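Nucleoside-diphosphate-sugar pyrophosphorylase (Vibrio cholerae, PDB 4EVW) probably catalyses nucleotidyl transfer from a nucleoside triphosphate to a sugar phosphate, yielding a nucleoside-diphosphate sugar and pyrophosphate. Local coordinates at residues A[25-30]-A[239-244]; A[114-119]-A[227-232]; A[10-15]-A[233-238]; A[4-9]-A[51-56]; A[135-140]-A[170-175]. The protein carries 1 engineered substitution. All coordinates share one frame; numbering follows the deposited sequence.

Contact 1 (A[25-30]-A[239-244]); sequences LEAHGQ and TDFLRQ
His28 sets the CD2 edge of its imidazole over one face of the Phe241 ring, offset toward the rim. The planes stand at 81° with centroids 5.0 Å apart, which defines a T-shaped (edge-to-face) pair. CG of Phe241 is anti to its backbone N (chi1 -177°), and the end of the side chain comes nearer the hairpin than its root. The same imidazole donates from NE2 to the carbonyl Phe241 O at 2.7 Å, so one histidine grips both the ring and the backbone of one residue. Beside it, Ala27 CB packs on Phe241 CE2 at 3.6 Å and more tightly on Leu242 CD1 at 3.5 Å. The turn from Ala27 to Gln30 is type I', and it joins strands 26-27 and 30-31 into a hairpin that presents His28 to the end of helix 235-243. The NE2 bond adds a donor to a carbonyl that also takes a weak bond from Gln244 N; with Leu242 O near CE1, it may ease a positive charge on the imidazole.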
# COMPACT_ATOMS: atom_id res chain seq x y z
N LEU A 25 -16.00 -7.38 -4.75
CA LEU A 25 -17.19 -6.67 -5.20
C LEU A 25 -16.95 -6.23 -6.64
O LEU A 25 -15.81 -6.01 -7.05
CB LEU A 25 -17.48 -5.47 -4.30
CG LEU A 25 -17.80 -5.88 -2.85
CD1 LEU A 25 -18.21 -4.67 -2.04
CD2 LEU A 25 -18.91 -6.93 -2.86
N GLU A 26 -18.02 -6.12 -7.42
CA GLU A 26 -17.91 -5.74 -8.82
C GLU A 26 -18.40 -4.33 -9.13
O GLU A 26 -19.26 -3.79 -8.44
CB GLU A 26 -18.66 -6.76 -9.69
CG GLU A 26 -18.11 -8.18 -9.59
CD GLU A 26 -18.91 -9.20 -10.38
OE1 GLU A 26 -19.15 -8.96 -11.59
OE2 GLU A 26 -19.31 -10.24 -9.81
N ALA A 27 -17.82 -3.74 -10.17
CA ALA A 27 -18.19 -2.41 -10.60
C ALA A 27 -17.74 -2.21 -12.05
O ALA A 27 -16.59 -2.49 -12.40
CB ALA A 27 -17.54 -1.35 -9.70
N HIS A 28 -18.67 -1.77 -12.88
CA HIS A 28 -18.38 -1.50 -14.28
C HIS A 28 -17.73 -2.66 -15.04
O HIS A 28 -16.87 -2.45 -15.89
CB HIS A 28 -17.50 -0.26 -14.38
CG HIS A 28 -18.05 0.92 -13.64
ND1 HIS A 28 -19.31 1.43 -13.89
CD2 HIS A 28 -17.53 1.67 -12.64
CE1 HIS A 28 -19.54 2.45 -13.09
NE2 HIS A 28 -18.48 2.62 -12.32
N GLY A 29 -18.13 -3.88 -14.71
CA GLY A 29 -17.60 -5.04 -15.41
C GLY A 29 -16.44 -5.80 -14.80
O GLY A 29 -16.03 -6.83 -15.35
N GLN A 30 -15.89 -5.33 -13.68
CA GLN A 30 -14.78 -6.03 -13.06
C GLN A 30 -14.70 -5.80 -11.55
O GLN A 30 -15.26 -4.83 -11.03
CB GLN A 30 -13.46 -5.65 -13.74
CG GLN A 30 -13.11 -4.18 -13.67
CD GLN A 30 -11.87 -3.85 -14.48
OE1 GLN A 30 -11.35 -2.73 -14.41
NE2 GLN A 30 -11.39 -4.81 -15.26
N THR A 239 -20.28 3.11 -3.53
CA THR A 239 -21.55 3.53 -4.11
C THR A 239 -21.30 4.65 -5.11
O THR A 239 -21.84 4.64 -6.22
CB THR A 239 -22.52 4.03 -3.02
OG1 THR A 239 -22.86 2.94 -2.15
CG2 THR A 239 -23.79 4.59 -3.63
N ASP A 240 -20.46 5.61 -4.73
CA ASP A 240 -20.14 6.73 -5.61
C ASP A 240 -19.44 6.25 -6.88
O ASP A 240 -19.71 6.76 -7.96
CB ASP A 240 -19.23 7.75 -4.89
CG ASP A 240 -19.93 8.44 -3.73
OD1 ASP A 240 -21.17 8.56 -3.78
OD2 ASP A 240 -19.23 8.86 -2.79
N PHE A 241 -18.55 5.27 -6.73
CA PHE A 241 -17.84 4.73 -7.88
C PHE A 241 -18.81 4.02 -8.81
O PHE A 241 -18.64 4.02 -10.03
CB PHE A 241 -16.75 3.74 -7.42
CG PHE A 241 -15.92 3.20 -8.54
CD1 PHE A 241 -15.19 4.05 -9.38
CD2 PHE A 241 -15.84 1.82 -8.76
CE1 PHE A 241 -14.41 3.54 -10.41
CE2 PHE A 241 -15.06 1.30 -9.79
CZ PHE A 241 -14.34 2.16 -10.61
N LEU A 242 -19.84 3.42 -8.22
CA LEU A 242 -20.86 2.72 -8.99
C LEU A 242 -21.67 3.68 -9.87
O LEU A 242 -22.15 3.30 -10.94
CB LEU A 242 -21.80 1.96 -8.04
CG LEU A 242 -21.90 0.44 -8.15
CD1 LEU A 242 -20.68 -0.14 -8.83
CD2 LEU A 242 -22.06 -0.15 -6.75
N ARG A 243 -21.82 4.93 -9.42
CA ARG A 243 -22.57 5.92 -10.19
C ARG A 243 -21.73 6.58 -11.28
O ARG A 243 -22.26 7.04 -12.29
CB ARG A 243 -23.10 7.02 -9.27
CG ARG A 243 -24.06 6.56 -8.18
CD ARG A 243 -24.73 7.76 -7.53
NE ARG A 243 -23.76 8.82 -7.25
CZ ARG A 243 -23.23 9.06 -6.05
NH1 ARG A 243 -23.57 8.32 -5.01
NH2 ARG A 243 -22.35 10.04 -5.91
N GLN A 244 -20.41 6.63 -11.08
CA GLN A 244 -19.51 7.24 -12.05
C GLN A 244 -19.55 6.55 -13.41
O GLN A 244 -18.48 6.12 -13.88
CB GLN A 244 -18.08 7.25 -11.50
CG GLN A 244 -17.92 8.14 -10.28
CD GLN A 244 -18.43 9.54 -10.52
OE1 GLN A 244 -17.99 10.22 -11.45
NE2 GLN A 244 -19.36 9.99 -9.69

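Contact 2 (A[114-119]-A[227-232]); sequences IDTFRP and HEVIFC
Arg118 bends at chi2 (-81°), which brings CD against Val229 CB at 3.8 Å, and bends again at chi3; the folded chain lets NH1 donate to the carbonyl Glu228 O at 3.0 Å, with the donor lying 38° above the carbonyl plane. NH2 of the same guanidinium forms a salt bridge with Glu135 OE2. Beyond this end the backbones pair as a short antiparallel ladder. Phe117 and Ile230 are a hydrogen-bonded pair, Phe117 N meeting Ile230 O at 2.8 Å and Ile230 N meeting Phe117 O at 2.9 Å, while Thr116 and Phe231 form the next, non-hydrogen-bonded pair. Cys232 N then reaches Asp115 O at 2.8 Å. The Phe117 ring meets Ile230 CG2 (from CD2) and Cys232 CB (from CZ, 3.6 Å) obliquely. On the face of Thr116 and Phe231, Thr116 CG2 also meets Val229 CG2 at 3.5 Å, a tight contact. This two-stranded sheet joins the segment after strand 109-111 to the one entering the C-terminal helix. Since Arg118 is buried, its charge is probably balanced by Glu135, while Glu228 O takes one N-H of the guanidinium.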
# COMPACT_ATOMS: atom_id res chain seq x y z
N ILE A 114 -5.48 -2.28 -2.08
CA ILE A 114 -6.57 -2.65 -2.97
C ILE A 114 -7.77 -1.69 -2.91
O ILE A 114 -8.70 -1.83 -3.72
CB ILE A 114 -6.97 -4.12 -2.68
CG1 ILE A 114 -7.30 -4.83 -3.98
CG2 ILE A 114 -8.11 -4.18 -1.68
CD1 ILE A 114 -6.12 -4.91 -4.95
N ASP A 115 -7.74 -0.72 -2.00
CA ASP A 115 -8.83 0.26 -1.85
C ASP A 115 -8.61 1.49 -2.72
O ASP A 115 -9.43 2.40 -2.73
CB ASP A 115 -8.92 0.79 -0.41
CG ASP A 115 -9.07 -0.31 0.61
OD1 ASP A 115 -9.87 -1.23 0.39
OD2 ASP A 115 -8.39 -0.22 1.66
N THR A 116 -7.50 1.51 -3.45
CA THR A 116 -7.16 2.67 -4.26
C THR A 116 -6.93 2.35 -5.72
O THR A 116 -6.39 1.29 -6.05
CB THR A 116 -5.87 3.31 -3.69
OG1 THR A 116 -6.01 3.47 -2.28
CG2 THR A 116 -5.62 4.66 -4.33
N PHE A 117 -7.35 3.25 -6.60
CA PHE A 117 -7.10 3.08 -8.03
C PHE A 117 -6.26 4.25 -8.50
O PHE A 117 -6.56 5.42 -8.21
CB PHE A 117 -8.37 3.05 -8.88
CG PHE A 117 -9.47 2.23 -8.30
CD1 PHE A 117 -9.20 1.09 -7.55
CD2 PHE A 117 -10.80 2.59 -8.51
CE1 PHE A 117 -10.23 0.33 -7.00
CE2 PHE A 117 -11.84 1.85 -7.97
CZ PHE A 117 -11.55 0.71 -7.21
N ARG A 118 -5.20 3.93 -9.23
CA ARG A 118 -4.29 4.93 -9.77
C ARG A 118 -4.15 4.61 -11.25
O ARG A 118 -3.16 4.01 -11.67
CB ARG A 118 -2.94 4.82 -9.07
CG ARG A 118 -2.93 5.45 -7.68
CD ARG A 118 -2.75 6.96 -7.78
NE ARG A 118 -1.41 7.30 -8.24
CZ ARG A 118 -1.11 7.68 -9.48
NH1 ARG A 118 -2.07 7.80 -10.40
NH2 ARG A 118 0.15 7.93 -9.81
N PRO A 119 -5.14 5.03 -12.06
CA PRO A 119 -5.07 4.74 -13.49
C PRO A 119 -3.77 5.16 -14.18
O PRO A 119 -3.24 6.24 -13.93
CB PRO A 119 -6.26 5.50 -14.06
CG PRO A 119 -7.18 5.70 -12.90
CD PRO A 119 -6.25 5.94 -11.75
N HIS A 227 -7.43 14.10 -9.47
CA HIS A 227 -8.14 13.31 -10.47
C HIS A 227 -7.39 12.06 -10.89
O HIS A 227 -7.92 11.23 -11.63
CB HIS A 227 -8.44 14.16 -11.71
CG HIS A 227 -7.23 14.49 -12.53
ND1 HIS A 227 -6.42 15.56 -12.27
CD2 HIS A 227 -6.70 13.87 -13.61
CE1 HIS A 227 -5.43 15.60 -13.15
NE2 HIS A 227 -5.59 14.58 -13.98
N GLU A 228 -6.15 11.91 -10.43
CA GLU A 228 -5.35 10.74 -10.79
C GLU A 228 -5.49 9.60 -9.79
O GLU A 228 -4.93 8.53 -9.98
CB GLU A 228 -3.88 11.14 -10.94
CG GLU A 228 -3.63 12.09 -12.11
CD GLU A 228 -2.17 12.44 -12.28
OE1 GLU A 228 -1.60 13.13 -11.41
OE2 GLU A 228 -1.58 12.01 -13.30
N VAL A 229 -6.25 9.84 -8.72
CA VAL A 229 -6.46 8.81 -7.71
C VAL A 229 -7.94 8.69 -7.36
O VAL A 229 -8.65 9.69 -7.23
CB VAL A 229 -5.63 9.11 -6.42
CG1 VAL A 229 -6.07 10.43 -5.79
CG2 VAL A 229 -5.79 7.96 -5.42
N ILE A 230 -8.42 7.45 -7.27
CA ILE A 230 -9.81 7.19 -6.92
C ILE A 230 -9.81 6.30 -5.70
O ILE A 230 -9.18 5.24 -5.70
CB ILE A 230 -10.55 6.47 -8.07
CG1 ILE A 230 -10.60 7.38 -9.30
CG2 ILE A 230 -11.97 6.09 -7.62
CD1 ILE A 230 -10.83 6.64 -10.60
N PHE A 231 -10.49 6.73 -4.65
CA PHE A 231 -10.56 5.94 -3.43
C PHE A 231 -11.87 5.18 -3.39
O PHE A 231 -12.93 5.73 -3.69
CB PHE A 231 -10.44 6.85 -2.21
CG PHE A 231 -9.13 7.59 -2.13
CD1 PHE A 231 -7.95 6.91 -1.86
CD2 PHE A 231 -9.09 8.96 -2.34
CE1 PHE A 231 -6.74 7.59 -1.80
CE2 PHE A 231 -7.88 9.65 -2.28
CZ PHE A 231 -6.70 8.97 -2.01
N CYS A 232 -11.79 3.91 -3.01
CA CYS A 232 -12.96 3.05 -2.95
C CYS A 232 -12.78 2.14 -1.74
O CYS A 232 -12.88 0.92 -1.84
CB CYS A 232 -13.02 2.23 -4.24
SG CYS A 232 -14.65 1.59 -4.65

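Contact 3 (A[10-15]-A[233-238]); sequences SSRFFK and GVPDEY
Glu237 OE1 is gripped by two amides of the turn before its own helix: Gly233 N donates at 2.7 Å, nearly along the C-O axis, and Val234 N makes a longer, weak bond. The motif is a helix start, with Val234 at the N-cap, Pro235 in the first turn and Glu237 reaching back from the third helical position. The carboxylate thereby holds the entry to helix 235-243, whose residues pack against short helix 11-15. Phe13 carries most of the contact. Pro235 CG stands 4.0 Å from the ring centroid and only 6° off the normal, a CH-pi contact over the centre of one face. Two other groups approach the ring edge, Gly233 O at 3.4 Å from CE2 and Tyr238 CB at 3.7 Å from CE1. Tyr238 sends its hydroxyl on to Glu26 O, linking the helix to the hairpin at 26-31. Arg12 lies alongside Val234, pointing the same way. The loop running into helix 11-15 (AGMSSRF across the junction) resembles the signature loop of sugar nucleotidyltransferases and is consistent with nucleotide binding. Val234 CG1 sits over the centre of the Arg12 guanidinium face, 3.8 Å from CZ.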
# COMPACT_ATOMS: atom_id res chain seq x y z
N SER A 10 -13.15 -6.62 5.78
CA SER A 10 -14.08 -5.66 5.21
C SER A 10 -15.25 -5.35 6.16
O SER A 10 -16.40 -5.37 5.74
CB SER A 10 -14.64 -6.22 3.90
OG SER A 10 -13.60 -6.78 3.11
N SER A 11 -14.94 -5.05 7.42
CA SER A 11 -15.99 -4.79 8.41
C SER A 11 -17.04 -3.74 8.06
O SER A 11 -18.23 -3.98 8.28
CB SER A 11 -15.35 -4.46 9.76
OG SER A 11 -14.79 -5.63 10.33
N ARG A 12 -16.63 -2.59 7.54
CA ARG A 12 -17.61 -1.55 7.17
C ARG A 12 -18.52 -2.04 6.05
O ARG A 12 -19.70 -1.71 6.01
CB ARG A 12 -16.91 -0.26 6.74
CG ARG A 12 -16.56 0.70 7.87
CD ARG A 12 -17.03 2.10 7.51
NE ARG A 12 -16.03 3.12 7.80
CZ ARG A 12 -16.17 4.41 7.52
NH1 ARG A 12 -17.27 4.85 6.93
NH2 ARG A 12 -15.20 5.26 7.82
N PHE A 13 -17.95 -2.82 5.13
CA PHE A 13 -18.74 -3.35 4.02
C PHE A 13 -19.68 -4.44 4.53
O PHE A 13 -20.80 -4.56 4.05
CB PHE A 13 -17.82 -3.87 2.92
CG PHE A 13 -17.26 -2.78 2.04
CD1 PHE A 13 -17.87 -2.45 0.83
CD2 PHE A 13 -16.14 -2.06 2.44
CE1 PHE A 13 -17.38 -1.41 0.04
CE2 PHE A 13 -15.64 -1.02 1.65
CZ PHE A 13 -16.26 -0.70 0.45
N PHE A 14 -19.22 -5.22 5.51
CA PHE A 14 -20.08 -6.25 6.09
C PHE A 14 -21.30 -5.57 6.71
O PHE A 14 -22.45 -5.96 6.46
CB PHE A 14 -19.34 -7.05 7.17
CG PHE A 14 -18.27 -7.96 6.64
CD1 PHE A 14 -18.37 -8.49 5.36
CD2 PHE A 14 -17.17 -8.29 7.42
CE1 PHE A 14 -17.40 -9.35 4.86
CE2 PHE A 14 -16.19 -9.16 6.93
CZ PHE A 14 -16.30 -9.68 5.65
N LYS A 15 -21.06 -4.54 7.51
CA LYS A 15 -22.16 -3.82 8.14
C LYS A 15 -23.06 -3.18 7.09
O LYS A 15 -24.28 -3.08 7.29
CB LYS A 15 -21.63 -2.73 9.08
CG LYS A 15 -22.74 -1.95 9.77
CD LYS A 15 -22.36 -0.50 9.93
CE LYS A 15 -22.06 -0.12 11.36
NZ LYS A 15 -23.30 0.22 12.11
N GLY A 233 -12.52 2.75 -0.59
CA GLY A 233 -12.27 1.99 0.63
C GLY A 233 -13.38 1.90 1.66
O GLY A 233 -13.25 1.15 2.63
N VAL A 234 -14.44 2.68 1.49
CA VAL A 234 -15.58 2.63 2.41
C VAL A 234 -16.83 2.47 1.54
O VAL A 234 -16.83 2.82 0.36
CB VAL A 234 -15.68 3.91 3.29
CG1 VAL A 234 -14.42 4.04 4.14
CG2 VAL A 234 -15.87 5.14 2.42
N PRO A 235 -17.91 1.90 2.10
CA PRO A 235 -19.15 1.69 1.35
C PRO A 235 -19.65 2.88 0.52
O PRO A 235 -20.02 2.71 -0.64
CB PRO A 235 -20.15 1.29 2.44
CG PRO A 235 -19.29 0.54 3.40
CD PRO A 235 -18.04 1.41 3.49
N ASP A 236 -19.67 4.07 1.11
CA ASP A 236 -20.14 5.25 0.39
C ASP A 236 -19.31 5.54 -0.86
O ASP A 236 -19.85 5.95 -1.89
CB ASP A 236 -20.15 6.46 1.33
CG ASP A 236 -21.31 6.43 2.31
OD1 ASP A 236 -22.02 5.40 2.36
OD2 ASP A 236 -21.52 7.43 3.03
N GLU A 237 -18.00 5.31 -0.78
CA GLU A 237 -17.12 5.54 -1.93
C GLU A 237 -17.40 4.50 -3.02
O GLU A 237 -17.33 4.80 -4.21
CB GLU A 237 -15.65 5.47 -1.51
CG GLU A 237 -15.18 6.67 -0.72
CD GLU A 237 -13.81 6.46 -0.12
OE1 GLU A 237 -13.28 5.34 -0.22
OE2 GLU A 237 -13.26 7.42 0.47
N TYR A 238 -17.71 3.27 -2.60
CA TYR A 238 -18.02 2.21 -3.56
C TYR A 238 -19.32 2.57 -4.28
O TYR A 238 -19.45 2.38 -5.49
CB TYR A 238 -18.16 0.87 -2.82
CG TYR A 238 -18.69 -0.27 -3.67
CD1 TYR A 238 -18.04 -0.67 -4.84
CD2 TYR A 238 -19.86 -0.94 -3.31
CE1 TYR A 238 -18.53 -1.72 -5.62
CE2 TYR A 238 -20.36 -1.99 -4.07
CZ TYR A 238 -19.69 -2.37 -5.23
OH TYR A 238 -20.20 -3.41 -5.98

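Contact 4 (A[4-9]-A[51-56]); sequences IPMAGM and FIVRNV
A water replaces the next direct link where Met6 and Arg54 draw apart: water 1 donates to Met6 O at 2.6 Å and accepts from Arg54 N at 3.0 Å. Before this point the strands pair in parallel, and Ile52 is bracketed by two residues of the other strand. Its N donates to Ile4 O at 3.0 Å in a nearly straight bond (176°), and its O receives Met6 N at 2.8 Å. Side chains alternate across this ladder. Ile4 and Phe51 lie side by side on one face, CG1 to CD1 at 4.1 Å, whereas Pro5 and Ile52 share the other. Selenomethionine Met6 has CG between its backbone N and carbonyl carbon (chi1 36°), and CG thereby comes close to Ile52 O while also packing on Val53 CG1 at 4.0 Å. Val63 of helix 59-70 touches Met6, Phe51 and Val53, and Thr90 of helix 87-100 touches Pro5 and Ile52; the sheet is thus layered between helices, as in Rossmann-like nucleotidyltransferase domains. Past the water, Arg54 runs its aliphatic chain by the loop, CD lying 3.1 Å from Ala7 O. Chemically, Met6 O and Arg54 N keep partners through the water as the strand opens into the glycine-containing loop, where no direct backbone bond joins the two atoms (4.5 Å apart).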
# COMPACT_ATOMS: atom_id res chain seq x y z
N ILE A 4 0.95 -5.91 -2.52
CA ILE A 4 -0.39 -5.51 -2.14
C ILE A 4 -0.87 -6.25 -0.91
O ILE A 4 -1.23 -7.42 -0.98
CB ILE A 4 -1.42 -5.78 -3.26
CG1 ILE A 4 -0.86 -5.39 -4.63
CG2 ILE A 4 -2.69 -4.95 -2.97
CD1 ILE A 4 -0.87 -3.91 -4.91
N PRO A 5 -0.82 -5.59 0.22
CA PRO A 5 -1.32 -6.19 1.45
C PRO A 5 -2.84 -6.19 1.42
O PRO A 5 -3.42 -5.18 1.25
CB PRO A 5 -0.78 -5.26 2.51
CG PRO A 5 -0.53 -3.99 1.83
CD PRO A 5 -0.38 -4.21 0.40
N MSE A 6 -3.47 -7.33 1.53
CA MSE A 6 -4.91 -7.38 1.48
C MSE A 6 -5.42 -8.46 2.39
O MSE A 6 -6.25 -9.19 2.01
CB MSE A 6 -5.41 -7.60 0.06
CG MSE A 6 -4.57 -8.49 -0.79
SE MSE A 6 -5.20 -8.83 -2.62
CE MSE A 6 -6.95 -9.48 -2.30
N ALA A 7 -4.92 -8.49 3.60
CA ALA A 7 -5.24 -9.50 4.56
C ALA A 7 -6.21 -8.97 5.59
O ALA A 7 -6.63 -9.69 6.43
CB ALA A 7 -4.03 -9.98 5.22
N GLY A 8 -6.54 -7.72 5.50
CA GLY A 8 -7.47 -7.12 6.45
C GLY A 8 -8.87 -7.71 6.43
O GLY A 8 -9.09 -8.82 5.95
N MSE A 9 -9.82 -6.95 6.95
CA MSE A 9 -11.20 -7.38 7.02
C MSE A 9 -12.10 -6.25 6.51
O MSE A 9 -11.85 -5.08 6.78
CB MSE A 9 -11.54 -7.75 8.46
CG MSE A 9 -12.92 -8.34 8.67
SE MSE A 9 -13.09 -9.13 10.43
CE MSE A 9 -12.49 -10.92 10.02
N PHE A 51 1.03 -10.65 -3.70
CA PHE A 51 -0.29 -10.44 -3.12
C PHE A 51 -0.29 -11.13 -1.77
O PHE A 51 -0.01 -12.33 -1.68
CB PHE A 51 -1.36 -11.05 -4.04
CG PHE A 51 -1.39 -10.44 -5.42
CD1 PHE A 51 -1.95 -9.18 -5.63
CD2 PHE A 51 -0.84 -11.11 -6.50
CE1 PHE A 51 -1.96 -8.60 -6.90
CE2 PHE A 51 -0.84 -10.54 -7.78
CZ PHE A 51 -1.40 -9.28 -7.97
N ILE A 52 -0.58 -10.37 -0.71
CA ILE A 52 -0.59 -10.94 0.63
C ILE A 52 -2.03 -11.01 1.08
O ILE A 52 -2.67 -10.00 1.35
CB ILE A 52 0.23 -10.08 1.60
CG1 ILE A 52 1.62 -9.81 1.00
CG2 ILE A 52 0.39 -10.82 2.93
CD1 ILE A 52 2.43 -8.78 1.77
N VAL A 53 -2.54 -12.23 1.14
CA VAL A 53 -3.92 -12.46 1.49
C VAL A 53 -4.10 -13.27 2.74
O VAL A 53 -3.14 -13.79 3.32
CB VAL A 53 -4.64 -13.22 0.37
CG1 VAL A 53 -4.45 -12.52 -0.95
CG2 VAL A 53 -4.07 -14.64 0.29
N ARG A 54 -5.36 -13.41 3.12
CA ARG A 54 -5.69 -14.20 4.28
C ARG A 54 -6.40 -15.47 3.85
O ARG A 54 -6.98 -15.52 2.76
CB ARG A 54 -6.58 -13.41 5.19
CG ARG A 54 -6.28 -13.74 6.57
CD ARG A 54 -6.64 -12.63 7.46
NE ARG A 54 -7.28 -13.21 8.61
CZ ARG A 54 -8.59 -13.16 8.84
NH1 ARG A 54 -9.39 -12.53 7.99
NH2 ARG A 54 -9.09 -13.78 9.89
N ASN A 55 -6.35 -16.48 4.70
CA ASN A 55 -6.99 -17.76 4.40
C ASN A 55 -8.50 -17.74 4.58
O ASN A 55 -9.05 -18.58 5.27
CB ASN A 55 -6.37 -18.86 5.26
CG ASN A 55 -6.61 -18.65 6.74
OD1 ASN A 55 -6.91 -17.54 7.18
ND2 ASN A 55 -6.46 -19.72 7.52
N VAL A 56 -9.16 -16.77 3.95
CA VAL A 56 -10.62 -16.67 4.02
C VAL A 56 -11.21 -16.42 2.64
O VAL A 56 -10.54 -15.92 1.74
CB VAL A 56 -11.07 -15.52 4.96
CG1 VAL A 56 -10.81 -15.89 6.41
CG2 VAL A 56 -10.35 -14.23 4.60
O HOH W 1 -7.43 -11.52 2.09

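Contact 5 (A[135-140]-A[170-175]); sequences EVFQGG and CSTGLY
Glu135 and Thr172 bond twice, through backbone and side chains. Thr172 N donates to Glu135 O at 3.1 Å, and Thr172 OG1 donates to Glu135 OE1 at 2.6 Å, using the anti lone pair of that oxygen. The other carboxylate oxygen, OE2, is taken by the salt bridge to Arg118, leaving both oxygens of this buried acid with partners. Glu135 N in turn reaches Leu174 O at 3.2 Å. Water 2 donates to Glu135 O and to Leu174 O, and accepts from Ser171 OG. That hydroxyl also accepts from Gly173 N at 2.9 Å, which closes an ST turn. Farther along, Phe137 and Cys170 form a reciprocal hydrogen-bonded pair, Phe137 N to Cys170 O at 2.9 Å and Cys170 N to Phe137 O at 3.0 Å. Strand 132-138 therefore pairs with 169-172 and then, past the corner at Gly173 (phi 101°), with 174-177. The ST turn and bridging water lie at this corner of the mixed sheet, where both flanking strands run antiparallel to 132-138.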
# COMPACT_ATOMS: atom_id res chain seq x y z
N GLU A 135 3.82 8.71 -2.38
CA GLU A 135 3.01 9.40 -3.37
C GLU A 135 1.98 10.17 -2.57
O GLU A 135 1.37 9.62 -1.65
CB GLU A 135 2.33 8.39 -4.28
CG GLU A 135 1.55 9.00 -5.41
CD GLU A 135 0.89 7.93 -6.25
OE1 GLU A 135 -0.08 7.32 -5.77
OE2 GLU A 135 1.36 7.70 -7.39
N VAL A 136 1.80 11.44 -2.89
CA VAL A 136 0.85 12.27 -2.15
C VAL A 136 -0.06 13.11 -3.04
O VAL A 136 0.22 13.29 -4.23
CB VAL A 136 1.60 13.23 -1.18
CG1 VAL A 136 2.38 12.43 -0.14
CG2 VAL A 136 2.55 14.14 -1.97
N PHE A 137 -1.15 13.59 -2.46
CA PHE A 137 -2.07 14.47 -3.18
C PHE A 137 -2.48 15.56 -2.20
O PHE A 137 -2.30 15.43 -0.98
CB PHE A 137 -3.31 13.71 -3.70
CG PHE A 137 -4.28 13.30 -2.64
CD1 PHE A 137 -4.01 12.23 -1.80
CD2 PHE A 137 -5.47 14.00 -2.47
CE1 PHE A 137 -4.90 11.84 -0.82
CE2 PHE A 137 -6.38 13.62 -1.48
CZ PHE A 137 -6.10 12.54 -0.66
N GLN A 138 -3.03 16.65 -2.73
CA GLN A 138 -3.45 17.77 -1.91
C GLN A 138 -4.83 17.38 -1.36
O GLN A 138 -5.84 17.55 -2.04
CB GLN A 138 -3.56 19.02 -2.79
CG GLN A 138 -3.36 20.33 -2.04
CD GLN A 138 -1.90 20.64 -1.78
OE1 GLN A 138 -1.14 20.95 -2.70
NE2 GLN A 138 -1.49 20.55 -0.52
N GLY A 139 -4.86 16.87 -0.14
CA GLY A 139 -6.13 16.40 0.41
C GLY A 139 -6.85 17.15 1.51
O GLY A 139 -6.26 17.92 2.28
N GLY A 140 -8.15 16.90 1.59
CA GLY A 140 -8.98 17.55 2.59
C GLY A 140 -9.21 16.72 3.84
O GLY A 140 -9.32 15.50 3.80
N CYS A 170 -1.23 14.56 1.63
CA CYS A 170 -1.77 13.29 2.12
C CYS A 170 -1.40 12.09 1.26
O CYS A 170 -1.42 12.16 0.03
CB CYS A 170 -3.29 13.39 2.20
SG CYS A 170 -3.84 14.93 2.96
N SER A 171 -1.07 10.98 1.92
CA SER A 171 -0.69 9.77 1.21
C SER A 171 -1.82 9.16 0.40
O SER A 171 -2.97 9.09 0.84
CB SER A 171 -0.17 8.72 2.20
OG SER A 171 0.05 7.48 1.53
N THR A 172 -1.49 8.70 -0.81
CA THR A 172 -2.45 8.06 -1.68
C THR A 172 -2.49 6.58 -1.30
O THR A 172 -3.34 5.83 -1.78
CB THR A 172 -2.02 8.13 -3.15
OG1 THR A 172 -0.79 7.42 -3.32
CG2 THR A 172 -1.83 9.58 -3.59
N GLY A 173 -1.56 6.16 -0.45
CA GLY A 173 -1.51 4.77 -0.06
C GLY A 173 -0.42 4.03 -0.81
O GLY A 173 -0.28 2.81 -0.67
N LEU A 174 0.33 4.75 -1.64
CA LEU A 174 1.42 4.13 -2.38
C LEU A 174 2.71 4.53 -1.67
O LEU A 174 3.04 5.71 -1.59
CB LEU A 174 1.45 4.59 -3.84
CG LEU A 174 2.47 3.82 -4.67
CD1 LEU A 174 1.91 3.51 -6.05
CD2 LEU A 174 3.77 4.61 -4.75
N TYR A 175 3.41 3.53 -1.13
CA TYR A 175 4.65 3.74 -0.39
C TYR A 175 5.77 2.96 -1.06
O TYR A 175 5.74 1.73 -1.08
CB TYR A 175 4.49 3.24 1.04
CG TYR A 175 3.31 3.83 1.76
CD1 TYR A 175 2.14 3.09 1.95
CD2 TYR A 175 3.36 5.13 2.25
CE1 TYR A 175 1.05 3.64 2.63
CE2 TYR A 175 2.27 5.69 2.92
CZ TYR A 175 1.13 4.94 3.10
OH TYR A 175 0.06 5.49 3.77
O HOH W 2 2.04 7.66 0.07

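How the contacts relate
From the N terminus, 4-9 opens contact 4, 10-15 opens contact 3 and 25-30 opens contact 1, all before 51-56 closes contact 4 between parallel strands of the mixed sheet. Contact 4 therefore crosses contacts 1 and 3. Contact 2 opens at 114-119, and contact 5 opens and closes inside it. Residues 227-232, 233-238 and 239-244 then close contacts 2, 3 and 1 in succession, so contacts 3 and 1 also cross, while contacts 2 and 5 are nested in both. The C-terminal run thus ties the segment after strand 109-111, helix 11-15 and the 26-31 hairpin together. Phe231 against Phe137 joins contacts 2 and 5, and Phe117 against Phe241 joins contacts 2 and 1.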